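Local coordinates for protein trans-4-hydroxy-L-proline dehydratase (Clostridioides difficile 70-100-2010, PDB 6VXC) that catalyses, as a glycyl radical enzyme, the dehydration of trans-4-hydroxy-L-proline to (S)-1-pyrroline-5-carboxylate in the anaerobic breakdown of hydroxyproline, at residues L334-N339 against M390-P395; F26-K31 against A327-E332; Q341-K346 against Y357-N362. All blocks are in the same frame, centred on the assembly; numbering follows the deposited sequence.

Contact 1: residues L334-N339 against M390-P395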
# COMPACT_ATOMS: atom_id res chain seq x y z
N LEU A 334 -4.43 -9.61 17.66
CA LEU A 334 -4.69 -8.73 16.52
C LEU A 334 -3.67 -8.94 15.40
O LEU A 334 -4.04 -9.04 14.23
CB LEU A 334 -4.67 -7.27 16.98
CG LEU A 334 -5.02 -6.29 15.85
CD1 LEU A 334 -6.38 -6.63 15.22
CD2 LEU A 334 -5.01 -4.85 16.33
N TRP A 335 -2.38 -8.99 15.76
CA TRP A 335 -1.34 -9.20 14.76
C TRP A 335 -1.60 -10.47 13.95
O TRP A 335 -1.51 -10.46 12.71
CB TRP A 335 0.04 -9.28 15.45
CG TRP A 335 0.89 -8.05 15.25
CD1 TRP A 335 2.14 -8.00 14.73
CD2 TRP A 335 0.52 -6.69 15.53
NE1 TRP A 335 2.59 -6.71 14.68
CE2 TRP A 335 1.62 -5.88 15.16
CE3 TRP A 335 -0.61 -6.08 16.08
CZ2 TRP A 335 1.62 -4.50 15.32
CZ3 TRP A 335 -0.62 -4.70 16.23
CH2 TRP A 335 0.49 -3.93 15.86
N VAL A 336 -1.95 -11.56 14.64
CA VAL A 336 -2.24 -12.80 13.94
C VAL A 336 -3.44 -12.63 13.01
O VAL A 336 -3.46 -13.18 11.91
CB VAL A 336 -2.47 -13.94 14.95
CG1 VAL A 336 -3.02 -15.16 14.24
CG2 VAL A 336 -1.17 -14.27 15.72
N LYS A 337 -4.46 -11.88 13.44
CA LYS A 337 -5.63 -11.68 12.58
C LYS A 337 -5.25 -11.02 11.26
O LYS A 337 -5.70 -11.45 10.19
CB LYS A 337 -6.72 -10.87 13.29
CG LYS A 337 -7.28 -11.49 14.55
CD LYS A 337 -7.85 -12.91 14.32
CE LYS A 337 -8.92 -12.99 13.26
NZ LYS A 337 -9.46 -14.38 13.06
N PHE A 338 -4.43 -9.97 11.32
CA PHE A 338 -3.91 -9.38 10.09
C PHE A 338 -3.21 -10.44 9.23
O PHE A 338 -3.43 -10.54 8.02
CB PHE A 338 -2.92 -8.26 10.40
CG PHE A 338 -3.54 -6.95 10.80
CD1 PHE A 338 -4.11 -6.11 9.86
CD2 PHE A 338 -3.48 -6.52 12.13
CE1 PHE A 338 -4.64 -4.89 10.22
CE2 PHE A 338 -4.01 -5.31 12.50
CZ PHE A 338 -4.59 -4.49 11.56
N ASN A 339 -2.35 -11.25 9.86
CA ASN A 339 -1.57 -12.24 9.12
C ASN A 339 -2.42 -13.36 8.54
O ASN A 339 -1.94 -14.08 7.67
CB ASN A 339 -0.48 -12.85 10.01
CG ASN A 339 0.61 -13.55 9.20
OD1 ASN A 339 1.36 -12.90 8.47
ND2 ASN A 339 0.73 -14.85 9.36
N MET A 390 6.36 -11.25 17.57
CA MET A 390 5.57 -12.02 16.60
C MET A 390 6.31 -12.25 15.28
O MET A 390 6.11 -13.30 14.64
CB MET A 390 4.24 -11.32 16.35
CG MET A 390 3.34 -11.22 17.59
SD MET A 390 3.08 -12.78 18.46
CE MET A 390 1.88 -13.57 17.41
N LYS A 391 7.14 -11.31 14.85
CA LYS A 391 7.88 -11.40 13.59
C LYS A 391 6.99 -11.87 12.44
O LYS A 391 7.27 -12.85 11.74
CB LYS A 391 9.11 -12.29 13.76
CG LYS A 391 10.16 -12.12 12.65
CD LYS A 391 11.40 -13.02 12.81
CE LYS A 391 12.35 -12.84 11.63
NZ LYS A 391 13.68 -13.50 11.80
N LEU A 392 5.89 -11.14 12.23
CA LEU A 392 4.94 -11.40 11.15
C LEU A 392 4.99 -10.27 10.12
O LEU A 392 5.10 -9.10 10.48
CB LEU A 392 3.51 -11.53 11.69
CG LEU A 392 3.26 -12.68 12.68
CD1 LEU A 392 1.87 -12.55 13.29
CD2 LEU A 392 3.47 -14.07 12.04
N ILE A 393 4.92 -10.63 8.84
CA ILE A 393 5.03 -9.61 7.80
C ILE A 393 3.74 -8.84 7.58
O ILE A 393 3.75 -7.80 6.91
CB ILE A 393 5.52 -10.20 6.45
CG1 ILE A 393 4.59 -11.29 5.94
CG2 ILE A 393 6.95 -10.69 6.57
CD1 ILE A 393 5.05 -11.87 4.60
N GLN A 394 2.63 -9.30 8.16
CA GLN A 394 1.42 -8.50 8.30
C GLN A 394 1.07 -8.46 9.78
O GLN A 394 1.19 -9.48 10.44
CB GLN A 394 0.25 -9.09 7.52
CG GLN A 394 0.43 -9.19 6.02
CD GLN A 394 -0.93 -9.19 5.32
OE1 GLN A 394 -1.47 -8.13 5.01
NE2 GLN A 394 -1.48 -10.37 5.05
N PRO A 395 0.68 -7.30 10.31
CA PRO A 395 0.60 -6.01 9.65
C PRO A 395 1.99 -5.44 9.39
O PRO A 395 3.00 -6.00 9.82
CB PRO A 395 -0.14 -5.14 10.67
CG PRO A 395 0.30 -5.72 11.99
CD PRO A 395 0.39 -7.20 11.75
O HOH W 1 4.62 -6.62 12.32
O HOH W 2 -3.85 -7.93 6.71
O HOH W 3 4.21 -13.44 8.49
O HOH W 4 0.48 -13.00 5.48
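Pro395 packs its ring against two aromatic side chains near the C-terminal end of helix 324-339, and here the contact is tightest. Its CD sits over the five-membered ring of Trp335, 3.5 Å from the centroid and 8° off the normal, while Pro395 CG comes within 3.4 Å of Trp335 CE2. Pro395 CB covers one face of Phe338, off-centre toward the rim, 4.0 Å from that ring's centroid. The proline side chain crosses both aromatic side chains at about a right angle, and the peptide bond before it is cis. On the adjoining flank of the helix, Val336 CG2 meets the methyl CE of Met390 at 3.6 Å; bends at chi2 and chi3 (-51° and -77°) curl the methionine toward the valine. The loop 390-395 connects helix 378-390 to strand 396-401, and with the parallel strand 362-366 these form a beta-alpha-beta crossover; helix 324-339 packs against its returning loop. Toward Asn339 and Gln394 the fit turns watery. One water donates to both Phe338 O and Gln394 OE1, lying in the plane of the Phe338 ring at its edge. A second joins Asn339 OD1 to Ile393 N, 2.9 Å from each, and a third donates to Asn339 OD1 and accepts only a weak bond from Gln394 NE2. Stronger partners lie outside: Ser36 for Asn339 ND2, Asp359 N for Gln394 OE1 and Gln341 O for Gln394 NE2.

Contact 2: residues F26-K31 against A327-E332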
# COMPACT_ATOMS: atom_id res chain seq x y z
N PHE A 26 2.64 -15.64 25.00
CA PHE A 26 1.82 -16.51 25.82
C PHE A 26 1.48 -17.78 25.06
O PHE A 26 1.55 -17.83 23.83
CB PHE A 26 0.56 -15.78 26.29
CG PHE A 26 0.85 -14.45 26.89
CD1 PHE A 26 1.24 -14.36 28.22
CD2 PHE A 26 0.82 -13.31 26.11
CE1 PHE A 26 1.55 -13.14 28.78
CE2 PHE A 26 1.12 -12.08 26.67
CZ PHE A 26 1.49 -11.99 28.01
N GLU A 27 1.13 -18.81 25.83
CA GLU A 27 0.75 -20.07 25.20
C GLU A 27 -0.37 -19.86 24.19
O GLU A 27 -0.34 -20.44 23.10
CB GLU A 27 0.31 -21.07 26.27
CG GLU A 27 1.39 -21.52 27.21
CD GLU A 27 2.53 -22.21 26.49
OE1 GLU A 27 2.28 -23.22 25.80
OE2 GLU A 27 3.68 -21.73 26.57
N ARG A 28 -1.35 -19.02 24.52
CA ARG A 28 -2.43 -18.75 23.58
C ARG A 28 -1.90 -18.23 22.24
O ARG A 28 -2.22 -18.77 21.18
CB ARG A 28 -3.42 -17.75 24.18
CG ARG A 28 -4.59 -17.39 23.25
CD ARG A 28 -5.28 -16.12 23.71
NE ARG A 28 -5.78 -16.19 25.08
CZ ARG A 28 -6.87 -16.84 25.47
NH1 ARG A 28 -7.22 -16.84 26.75
NH2 ARG A 28 -7.63 -17.48 24.59
N THR A 29 -1.07 -17.18 22.28
CA THR A 29 -0.67 -16.52 21.05
C THR A 29 0.38 -17.33 20.29
O THR A 29 0.44 -17.24 19.06
CB THR A 29 -0.18 -15.10 21.35
OG1 THR A 29 0.93 -15.13 22.26
CG2 THR A 29 -1.30 -14.26 21.96
N LYS A 30 1.15 -18.16 20.98
CA LYS A 30 2.02 -19.12 20.29
C LYS A 30 1.21 -20.06 19.41
O LYS A 30 1.60 -20.36 18.28
CB LYS A 30 2.82 -19.93 21.31
CG LYS A 30 3.81 -19.17 22.17
CD LYS A 30 4.37 -20.10 23.24
CE LYS A 30 5.29 -19.39 24.23
NZ LYS A 30 6.52 -18.86 23.64
N LYS A 31 0.09 -20.56 19.94
CA LYS A 31 -0.80 -21.46 19.21
C LYS A 31 -1.48 -20.75 18.04
O LYS A 31 -1.57 -21.29 16.93
CB LYS A 31 -1.85 -22.03 20.17
CG LYS A 31 -2.98 -22.83 19.52
CD LYS A 31 -3.90 -23.52 20.54
CE LYS A 31 -4.64 -22.52 21.42
NZ LYS A 31 -5.59 -23.19 22.39
N ALA A 327 -3.02 -6.60 27.72
CA ALA A 327 -2.99 -5.65 26.61
C ALA A 327 -2.05 -6.12 25.51
O ALA A 327 -2.37 -5.97 24.32
CB ALA A 327 -2.58 -4.26 27.10
N GLN A 328 -0.89 -6.66 25.87
CA GLN A 328 0.01 -7.21 24.86
C GLN A 328 -0.58 -8.45 24.22
O GLN A 328 -0.48 -8.63 23.01
CB GLN A 328 1.37 -7.53 25.47
CG GLN A 328 2.32 -8.14 24.46
CD GLN A 328 3.76 -8.20 24.96
OE1 GLN A 328 4.11 -7.66 26.02
NE2 GLN A 328 4.62 -8.85 24.18
N GLU A 329 -1.20 -9.32 25.04
CA GLU A 329 -1.79 -10.54 24.52
C GLU A 329 -2.87 -10.23 23.48
O GLU A 329 -2.96 -10.89 22.44
CB GLU A 329 -2.37 -11.38 25.67
CG GLU A 329 -3.03 -12.69 25.22
CD GLU A 329 -3.61 -13.52 26.38
OE1 GLU A 329 -3.62 -14.76 26.27
OE2 GLU A 329 -4.07 -12.94 27.36
N LEU A 330 -3.69 -9.22 23.75
CA LEU A 330 -4.75 -8.85 22.81
C LEU A 330 -4.16 -8.34 21.50
O LEU A 330 -4.67 -8.63 20.42
CB LEU A 330 -5.69 -7.83 23.44
CG LEU A 330 -6.63 -8.42 24.49
CD1 LEU A 330 -7.26 -7.35 25.35
CD2 LEU A 330 -7.69 -9.27 23.81
N LEU A 331 -3.07 -7.57 21.57
CA LEU A 331 -2.43 -7.08 20.36
C LEU A 331 -1.73 -8.19 19.59
O LEU A 331 -1.70 -8.16 18.36
CB LEU A 331 -1.44 -5.96 20.69
CG LEU A 331 -2.13 -4.64 21.01
CD1 LEU A 331 -1.14 -3.60 21.46
CD2 LEU A 331 -2.91 -4.15 19.78
N GLU A 332 -1.15 -9.17 20.29
CA GLU A 332 -0.60 -10.32 19.58
C GLU A 332 -1.70 -11.08 18.86
O GLU A 332 -1.51 -11.54 17.73
CB GLU A 332 0.17 -11.24 20.54
CG GLU A 332 1.52 -10.62 20.95
CD GLU A 332 2.40 -11.48 21.88
OE1 GLU A 332 2.06 -12.65 22.18
OE2 GLU A 332 3.45 -10.94 22.31
O HOH W 5 -5.21 -15.67 28.39
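Arg28 and Glu329 meet at about a right angle in a salt bridge, with Arg28 NE donating to Glu329 OE1 at 2.9 Å. The oxygen lies at the edge of the guanidinium, almost in its plane, whereas the N-H approaches from above the carboxylate, 57° out of that group's plane; the two flat groups are turned well out of each other's plane. A water accepts from Arg28 NH1 and donates to the same Glu329 OE1, so two donors hold this oxygen. Arg28 NH2 turns elsewhere, to Asp257 and Gly86 O, and Glu329 OE2 pairs with Arg326. The second polar link is shorter: Thr29 OG1 gives its proton to Glu332 OE1 at 2.7 Å, meeting it nearly end-on to the C-O bond. With chi1 at 59°, the threonine hydroxyl sits between the backbone N and the carbonyl carbon, while its methyl CG2 rests 3.6 Å from Glu332 CB. Thr29 OG1 also accepts from Phe26 N at 3.3 Å, the half of a capping box in which the third helical residue holds the N-cap amide. The Phe26 side chain crosses the stem of Glu329 at a slant, its CE2 3.7 Å from Glu329 CB. Glu332 OE2 is held by Gln328 NE2 and Thr25 OG1. The first turn of helix 27-38 and the segment 327-332 within helix 324-339 run side by side, 9° apart in direction with axes 9.7 Å apart; Gln328 and Glu332 also touch helix 378-390, and Leu330 packs on helix 276-293.

Contact 3: residues Q341-K346 against Y357-N362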
# COMPACT_ATOMS: atom_id res chain seq x y z
N GLN A 341 -5.14 -12.72 6.78
CA GLN A 341 -5.84 -12.14 5.62
C GLN A 341 -4.87 -11.79 4.49
O GLN A 341 -4.31 -10.68 4.48
CB GLN A 341 -6.64 -10.89 6.02
CG GLN A 341 -7.29 -10.93 7.41
CD GLN A 341 -8.18 -12.14 7.61
OE1 GLN A 341 -8.97 -12.52 6.74
NE2 GLN A 341 -8.07 -12.75 8.79
N PRO A 342 -4.69 -12.65 3.50
CA PRO A 342 -3.89 -12.26 2.34
C PRO A 342 -4.62 -11.21 1.50
O PRO A 342 -5.83 -11.05 1.56
CB PRO A 342 -3.75 -13.57 1.56
CG PRO A 342 -5.00 -14.33 1.91
CD PRO A 342 -5.26 -14.00 3.36
N ALA A 343 -3.84 -10.48 0.72
CA ALA A 343 -4.41 -9.71 -0.37
C ALA A 343 -5.05 -10.67 -1.37
O ALA A 343 -4.41 -11.65 -1.75
CB ALA A 343 -3.33 -8.86 -1.05
N PRO A 344 -6.30 -10.46 -1.77
CA PRO A 344 -6.94 -11.41 -2.68
C PRO A 344 -6.15 -11.56 -3.96
O PRO A 344 -5.41 -10.65 -4.37
CB PRO A 344 -8.33 -10.80 -2.91
CG PRO A 344 -8.61 -10.05 -1.66
CD PRO A 344 -7.26 -9.48 -1.24
N PRO A 345 -6.29 -12.69 -4.65
CA PRO A 345 -5.36 -13.04 -5.73
C PRO A 345 -5.35 -12.02 -6.86
O PRO A 345 -6.39 -11.50 -7.28
CB PRO A 345 -5.87 -14.40 -6.21
CG PRO A 345 -7.30 -14.44 -5.77
CD PRO A 345 -7.34 -13.71 -4.47
N LYS A 346 -4.15 -11.75 -7.36
CA LYS A 346 -3.89 -10.88 -8.49
C LYS A 346 -3.37 -11.69 -9.68
O LYS A 346 -2.72 -12.72 -9.51
CB LYS A 346 -2.85 -9.82 -8.11
CG LYS A 346 -3.12 -9.08 -6.80
CD LYS A 346 -1.79 -8.67 -6.13
CE LYS A 346 -2.01 -8.08 -4.75
NZ LYS A 346 -0.76 -7.99 -3.94
N TYR A 357 1.73 -11.78 -1.08
CA TYR A 357 0.51 -12.10 -0.34
C TYR A 357 0.10 -10.98 0.62
O TYR A 357 -1.05 -10.95 1.06
CB TYR A 357 0.66 -13.39 0.48
CG TYR A 357 0.81 -14.69 -0.28
CD1 TYR A 357 -0.28 -15.31 -0.89
CD2 TYR A 357 2.05 -15.32 -0.37
CE1 TYR A 357 -0.13 -16.52 -1.59
CE2 TYR A 357 2.21 -16.52 -1.05
CZ TYR A 357 1.12 -17.12 -1.67
OH TYR A 357 1.30 -18.31 -2.34
N THR A 358 1.02 -10.10 1.01
CA THR A 358 0.70 -9.09 2.01
C THR A 358 -0.21 -8.02 1.42
O THR A 358 -0.25 -7.81 0.20
CB THR A 358 1.98 -8.48 2.59
OG1 THR A 358 2.71 -7.79 1.57
CG2 THR A 358 2.88 -9.58 3.17
N ASP A 359 -0.97 -7.34 2.29
CA ASP A 359 -1.94 -6.33 1.87
C ASP A 359 -1.65 -4.97 2.49
O ASP A 359 -2.56 -4.14 2.56
CB ASP A 359 -3.37 -6.77 2.21
CG ASP A 359 -4.41 -6.27 1.18
OD1 ASP A 359 -4.06 -5.56 0.22
OD2 ASP A 359 -5.60 -6.62 1.35
N PHE A 360 -0.43 -4.74 2.97
CA PHE A 360 0.07 -3.39 3.24
C PHE A 360 -0.80 -2.64 4.24
O PHE A 360 -1.14 -1.47 4.04
CB PHE A 360 0.21 -2.58 1.94
CG PHE A 360 1.16 -3.17 0.97
CD1 PHE A 360 0.77 -4.17 0.11
CD2 PHE A 360 2.47 -2.73 0.92
CE1 PHE A 360 1.65 -4.72 -0.78
CE2 PHE A 360 3.36 -3.28 0.03
CZ PHE A 360 2.95 -4.28 -0.82
N ALA A 361 -1.15 -3.31 5.34
CA ALA A 361 -1.88 -2.68 6.43
C ALA A 361 -0.85 -2.03 7.34
O ALA A 361 -0.19 -2.70 8.14
CB ALA A 361 -2.74 -3.68 7.19
N ASN A 362 -0.70 -0.72 7.20
CA ASN A 362 0.43 0.02 7.76
C ASN A 362 0.02 0.68 9.08
O ASN A 362 -0.85 1.55 9.10
CB ASN A 362 0.87 1.05 6.72
CG ASN A 362 2.17 1.74 7.09
OD1 ASN A 362 2.44 2.00 8.25
ND2 ASN A 362 2.94 2.11 6.07
O HOH W 6 -6.57 -8.51 3.10
O HOH W 7 -1.30 -6.35 -1.93
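Tyr357 O takes the backbone N-H of Ala343 in a nearly straight bond of 2.8 Å, with 164° at the hydrogen. The CA-H of Pro342 approaches the same oxygen at 3.4 Å. Beside this link the methyl of Ala343 packs against both Thr358 O and the carboxylate of Asp359, with Ala343 CB 3.6 Å from Asp359 CG. The two loops flank the short helix 348-353. The second of them leads directly into strand 362-366, consistent with a strand of the alpha/beta barrel of glycyl radical enzymes; Ala361 already pairs with Ser396 through the backbone. Two waters extend the contact. One accepts from Lys346 NZ and donates to Thr358 O at 2.8 Å, so the ammonium reaches the second loop indirectly, 4.2 Å from that carbonyl oxygen; Lys346 NZ also bonds to Ser354 O. The lysine chain gets there nearly extended apart from a bend at chi2 (149°). The other water lies 2.8 Å from Asp359 OD2 and 3.1 Å from Pro342 O. Asp359 OD1 is turned to Arg176 in a salt bridge, while Tyr357 OH bonds to Asn124 O.

Overall arrangement
Helix 324-339 carries one segment of both contact 1 and contact 2, whose centres lie 11 Å apart. They meet where Met390 SD touches Glu332 CG at 3.6 Å. Contact 1 joins contact 3, 12 Å away between centres, through Gln394: its OE1 lies 2.9 Å from Asp359 N and its NE2 2.9 Å from Gln341 O, both probable hydrogen bonds. Contacts 2 and 3 do not touch, their nearest atoms being about 11 Å apart. The series runs inward toward the catalytic centre: contact 2 is remote from it, the Gln394 side chain is about 11 Å from that of Cys454, inferred from relatives to form the radical intermediate, and that of Thr358 about 8 Å.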